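Local structure of ferripyochelin binding protein (Pyrococcus horikoshii, 1V3W) at residues V24-W38 / L43-N57. The protein is probably a zinc-dependent gamma-class carbonic anhydrase, a trimeric left-handed beta-helix protein that would interconvert carbon dioxide and bicarbonate and also binds calcium. Numbering follows the deposited sequence.
Sequences VVIGDVVLEEKTSVW and LRGDIEQIYVGKYSN
Val24-Ile26 runs parallel to Leu43-Gly45, and past the corner Val29-Leu31 runs parallel to Gln49-Val52, their axes 4.8 Å apart and 5° off parallel, so two successive coils of the left-handed beta-helix stack in register. Straight backbone bonds such as Leu43 N to Val24 O (2.8 Å) join the rungs; Ser36 N to Ser56 O carries the ladder to the third wall. Inside, Leu43 spreads its branches: CD2 meets Leu31 CD2 at 3.8 Å and Val29 CG1, while CD1 reaches Val37 CG1 from the next wall. Leu31 and Val52 lie side by side, and branched aliphatics suit this buried, inward face. Glycines suit the corner: Gly27 has positive phi, and a CB there would collide with Gly45 O, as one on Gly45 would with Asp28 O. Beyond Gly45, Asp46 pairs with Arg44 and hydrogen-bonds both the zinc ligand His65 and His166 of a neighbouring subunit.

On the outer surface Asp28 meets Gln49. With CG anti to the backbone N (chi1 -179°), the extended Gln49 chain brings NE2 to Asp28 OD2 at 2.9 Å, on the syn side and somewhat out of the carboxylate plane; the two flat groups stand 78° apart. OD1 forms a salt bridge with Lys9 of the preceding coil. A leucine in place of Asp28 would probably leave the Gln49 amide freer to turn and Lys9 without its mate. Val30 CB rests obliquely against Tyr51 CD1 (3.6 Å). At the next corner Lys54 CG lies alongside Glu32 CB, while the ammonium of Lys54 pairs with Glu76. Lys34 CD meets the edge of the Tyr55 ring at CE1 (3.6 Å).

The chemistry thus divides by side: aliphatic side chains pack inside, while outside an amide-carboxylate bond and salt bridges to Lys9 and Glu76 tie neighbouring coils of a stack whose repeating bonds come from the backbone.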
# COMPACT_ATOMS: atom_id res chain seq x y z
N VAL A 24 -4.06 -5.67 11.18
CA VAL A 24 -4.86 -4.88 12.12
C VAL A 24 -6.33 -5.10 11.81
O VAL A 24 -6.80 -4.78 10.72
CB VAL A 24 -4.53 -3.38 12.02
CG1 VAL A 24 -5.42 -2.58 12.96
CG2 VAL A 24 -3.07 -3.14 12.37
N VAL A 25 -7.05 -5.67 12.78
CA VAL A 25 -8.47 -5.94 12.63
C VAL A 25 -9.18 -5.18 13.74
O VAL A 25 -8.93 -5.41 14.92
CB VAL A 25 -8.75 -7.45 12.75
CG1 VAL A 25 -10.24 -7.72 12.60
CG2 VAL A 25 -7.97 -8.21 11.68
N ILE A 26 -10.07 -4.27 13.35
CA ILE A 26 -10.78 -3.42 14.30
C ILE A 26 -12.30 -3.44 14.18
O ILE A 26 -12.85 -3.31 13.09
CB ILE A 26 -10.35 -1.94 14.13
CG1 ILE A 26 -8.84 -1.81 14.27
CG2 ILE A 26 -11.06 -1.07 15.15
CD1 ILE A 26 -8.30 -0.52 13.67
N GLY A 27 -12.96 -3.60 15.32
CA GLY A 27 -14.41 -3.56 15.36
C GLY A 27 -15.29 -4.60 14.71
O GLY A 27 -15.11 -5.81 14.91
N ASP A 28 -16.25 -4.11 13.94
CA ASP A 28 -17.23 -4.94 13.26
C ASP A 28 -16.67 -5.65 12.04
O ASP A 28 -16.90 -5.24 10.90
CB ASP A 28 -18.44 -4.08 12.87
CG ASP A 28 -19.66 -4.91 12.51
OD1 ASP A 28 -20.70 -4.30 12.18
OD2 ASP A 28 -19.59 -6.15 12.56
N VAL A 29 -15.93 -6.72 12.30
CA VAL A 29 -15.31 -7.51 11.25
C VAL A 29 -15.63 -8.98 11.49
O VAL A 29 -15.52 -9.46 12.62
CB VAL A 29 -13.78 -7.33 11.24
CG1 VAL A 29 -13.16 -8.22 10.16
CG2 VAL A 29 -13.43 -5.88 10.99
N VAL A 30 -16.03 -9.67 10.44
CA VAL A 30 -16.34 -11.09 10.53
C VAL A 30 -15.40 -11.84 9.60
O VAL A 30 -15.33 -11.54 8.41
CB VAL A 30 -17.80 -11.40 10.12
CG1 VAL A 30 -18.05 -12.89 10.21
CG2 VAL A 30 -18.77 -10.63 11.00
N LEU A 31 -14.66 -12.81 10.13
CA LEU A 31 -13.75 -13.61 9.33
C LEU A 31 -14.20 -15.06 9.47
O LEU A 31 -14.07 -15.65 10.55
CB LEU A 31 -12.30 -13.45 9.84
CG LEU A 31 -11.72 -12.02 9.84
CD1 LEU A 31 -10.30 -12.03 10.41
CD2 LEU A 31 -11.72 -11.47 8.43
N GLU A 32 -14.69 -15.66 8.38
CA GLU A 32 -15.15 -17.04 8.46
C GLU A 32 -14.04 -18.07 8.45
O GLU A 32 -12.84 -17.76 8.48
CB GLU A 32 -16.11 -17.38 7.30
CG GLU A 32 -17.60 -17.46 7.69
CD GLU A 32 -18.06 -18.81 8.27
OE1 GLU A 32 -17.21 -19.58 8.77
OE2 GLU A 32 -19.27 -19.08 8.23
N GLU A 33 -14.48 -19.31 8.44
CA GLU A 33 -13.57 -20.44 8.37
C GLU A 33 -12.57 -20.44 7.23
O GLU A 33 -12.90 -20.11 6.09
CB GLU A 33 -14.43 -21.72 8.34
CG GLU A 33 -13.71 -23.02 8.08
CD GLU A 33 -14.64 -24.21 8.23
OE1 GLU A 33 -15.87 -24.01 8.11
OE2 GLU A 33 -14.15 -25.33 8.47
N LYS A 34 -11.33 -20.79 7.56
CA LYS A 34 -10.23 -20.87 6.61
C LYS A 34 -9.86 -19.59 5.88
O LYS A 34 -9.31 -19.62 4.78
CB LYS A 34 -10.50 -22.01 5.62
CG LYS A 34 -10.50 -23.38 6.28
CD LYS A 34 -10.88 -24.49 5.31
CE LYS A 34 -10.81 -25.85 5.98
NZ LYS A 34 -11.72 -25.95 7.15
N THR A 35 -10.19 -18.45 6.49
CA THR A 35 -9.84 -17.17 5.90
C THR A 35 -8.45 -16.86 6.42
O THR A 35 -7.96 -17.49 7.35
CB THR A 35 -10.79 -16.03 6.33
OG1 THR A 35 -10.85 -15.97 7.76
CG2 THR A 35 -12.17 -16.25 5.75
N SER A 36 -7.80 -15.87 5.81
CA SER A 36 -6.47 -15.49 6.24
C SER A 36 -6.25 -14.00 5.99
O SER A 36 -6.66 -13.47 4.96
CB SER A 36 -5.40 -16.33 5.54
OG SER A 36 -5.52 -16.30 4.13
N VAL A 37 -5.62 -13.35 6.96
CA VAL A 37 -5.32 -11.93 6.88
C VAL A 37 -3.82 -11.84 7.09
O VAL A 37 -3.29 -12.26 8.13
CB VAL A 37 -6.08 -11.14 7.97
CG1 VAL A 37 -5.72 -9.66 7.90
CG2 VAL A 37 -7.58 -11.32 7.78
N TRP A 38 -3.13 -11.30 6.10
CA TRP A 38 -1.68 -11.24 6.09
C TRP A 38 -1.02 -9.99 6.66
O TRP A 38 -1.69 -8.99 6.93
CB TRP A 38 -1.22 -11.58 4.67
CG TRP A 38 -1.75 -12.95 4.30
CD1 TRP A 38 -2.97 -13.24 3.75
CD2 TRP A 38 -1.14 -14.20 4.62
NE1 TRP A 38 -3.16 -14.61 3.72
CE2 TRP A 38 -2.05 -15.22 4.24
CE3 TRP A 38 0.09 -14.57 5.18
CZ2 TRP A 38 -1.77 -16.58 4.43
CZ3 TRP A 38 0.36 -15.92 5.37
CH2 TRP A 38 -0.56 -16.91 4.98
N LEU A 43 -8.18 -4.19 8.34
CA LEU A 43 -9.62 -4.35 8.17
C LEU A 43 -10.21 -3.47 9.27
O LEU A 43 -10.29 -3.86 10.43
CB LEU A 43 -10.05 -5.81 8.35
CG LEU A 43 -9.67 -6.77 7.22
CD1 LEU A 43 -8.16 -6.98 7.20
CD2 LEU A 43 -10.38 -8.09 7.41
N ARG A 44 -10.62 -2.26 8.89
CA ARG A 44 -11.17 -1.31 9.84
C ARG A 44 -12.69 -1.27 9.83
O ARG A 44 -13.31 -0.62 9.00
CB ARG A 44 -10.58 0.09 9.57
CG ARG A 44 -10.97 1.16 10.58
CD ARG A 44 -9.84 2.18 10.79
NE ARG A 44 -9.45 2.87 9.57
CZ ARG A 44 -10.03 3.97 9.09
NH1 ARG A 44 -11.04 4.53 9.74
NH2 ARG A 44 -9.58 4.53 7.97
N GLY A 45 -13.30 -2.00 10.77
CA GLY A 45 -14.75 -2.04 10.86
C GLY A 45 -15.29 -1.04 11.86
O GLY A 45 -15.97 -1.41 12.82
N ASP A 46 -15.00 0.24 11.63
CA ASP A 46 -15.45 1.30 12.54
C ASP A 46 -16.68 2.08 12.07
O ASP A 46 -17.16 2.97 12.79
CB ASP A 46 -14.30 2.26 12.86
CG ASP A 46 -13.66 2.87 11.62
OD1 ASP A 46 -14.14 2.62 10.50
OD2 ASP A 46 -12.66 3.61 11.79
N ILE A 47 -17.18 1.77 10.88
CA ILE A 47 -18.39 2.41 10.37
C ILE A 47 -19.35 1.26 10.09
O ILE A 47 -20.13 0.88 10.96
CB ILE A 47 -18.11 3.24 9.09
CG1 ILE A 47 -17.08 4.33 9.40
CG2 ILE A 47 -19.40 3.88 8.59
CD1 ILE A 47 -16.73 5.21 8.21
N GLU A 48 -19.29 0.69 8.89
CA GLU A 48 -20.14 -0.45 8.55
C GLU A 48 -19.34 -1.74 8.75
O GLU A 48 -18.12 -1.70 8.91
CB GLU A 48 -20.63 -0.38 7.10
CG GLU A 48 -21.49 0.83 6.75
CD GLU A 48 -22.78 0.89 7.54
OE1 GLU A 48 -23.23 -0.16 8.05
OE2 GLU A 48 -23.36 1.99 7.65
N GLN A 49 -20.02 -2.87 8.71
CA GLN A 49 -19.35 -4.16 8.89
C GLN A 49 -18.51 -4.57 7.69
O GLN A 49 -18.78 -4.19 6.55
CB GLN A 49 -20.40 -5.25 9.14
CG GLN A 49 -19.81 -6.64 9.37
CD GLN A 49 -20.87 -7.71 9.60
OE1 GLN A 49 -21.42 -8.28 8.65
NE2 GLN A 49 -21.17 -7.97 10.87
N ILE A 50 -17.45 -5.33 7.97
CA ILE A 50 -16.60 -5.89 6.94
C ILE A 50 -16.75 -7.38 7.14
O ILE A 50 -16.38 -7.91 8.20
CB ILE A 50 -15.12 -5.50 7.11
CG1 ILE A 50 -14.95 -4.00 6.90
CG2 ILE A 50 -14.26 -6.28 6.11
CD1 ILE A 50 -13.59 -3.48 7.32
N TYR A 51 -17.32 -8.06 6.15
CA TYR A 51 -17.53 -9.50 6.22
C TYR A 51 -16.65 -10.21 5.21
O TYR A 51 -16.64 -9.84 4.03
CB TYR A 51 -19.00 -9.82 5.93
CG TYR A 51 -19.33 -11.29 5.97
CD1 TYR A 51 -19.77 -11.89 7.15
CD2 TYR A 51 -19.16 -12.09 4.84
CE1 TYR A 51 -20.04 -13.26 7.20
CE2 TYR A 51 -19.42 -13.45 4.89
CZ TYR A 51 -19.86 -14.03 6.06
OH TYR A 51 -20.11 -15.38 6.08
N VAL A 52 -15.92 -11.22 5.66
CA VAL A 52 -15.05 -12.00 4.78
C VAL A 52 -15.49 -13.46 4.82
O VAL A 52 -15.35 -14.13 5.84
CB VAL A 52 -13.58 -11.88 5.20
CG1 VAL A 52 -12.69 -12.63 4.22
CG2 VAL A 52 -13.18 -10.41 5.27
N GLY A 53 -16.01 -13.94 3.69
CA GLY A 53 -16.50 -15.31 3.59
C GLY A 53 -15.45 -16.41 3.62
O GLY A 53 -14.26 -16.15 3.53
N LYS A 54 -15.92 -17.65 3.72
CA LYS A 54 -15.05 -18.80 3.80
C LYS A 54 -14.00 -18.92 2.69
O LYS A 54 -14.26 -18.59 1.53
CB LYS A 54 -15.87 -20.10 3.82
CG LYS A 54 -16.76 -20.26 5.05
CD LYS A 54 -17.20 -21.71 5.26
CE LYS A 54 -18.06 -22.23 4.12
NZ LYS A 54 -19.37 -21.54 4.04
N TYR A 55 -12.82 -19.40 3.08
CA TYR A 55 -11.71 -19.64 2.17
C TYR A 55 -11.13 -18.41 1.49
O TYR A 55 -10.41 -18.54 0.50
CB TYR A 55 -12.13 -20.62 1.07
CG TYR A 55 -12.99 -21.78 1.52
CD1 TYR A 55 -12.46 -22.81 2.28
CD2 TYR A 55 -14.33 -21.85 1.14
CE1 TYR A 55 -13.25 -23.90 2.66
CE2 TYR A 55 -15.12 -22.93 1.51
CZ TYR A 55 -14.58 -23.95 2.27
OH TYR A 55 -15.36 -25.03 2.61
N SER A 56 -11.43 -17.23 2.01
CA SER A 56 -10.93 -16.00 1.39
C SER A 56 -9.71 -15.44 2.10
O SER A 56 -9.54 -15.59 3.31
CB SER A 56 -12.05 -14.96 1.34
OG SER A 56 -13.08 -15.39 0.47
N ASN A 57 -8.84 -14.80 1.32
CA ASN A 57 -7.61 -14.22 1.86
C ASN A 57 -7.50 -12.72 1.59
O ASN A 57 -7.90 -12.24 0.53
CB ASN A 57 -6.39 -14.94 1.29
CG ASN A 57 -6.36 -14.94 -0.23
OD1 ASN A 57 -6.89 -15.85 -0.88
ND2 ASN A 57 -5.74 -13.92 -0.81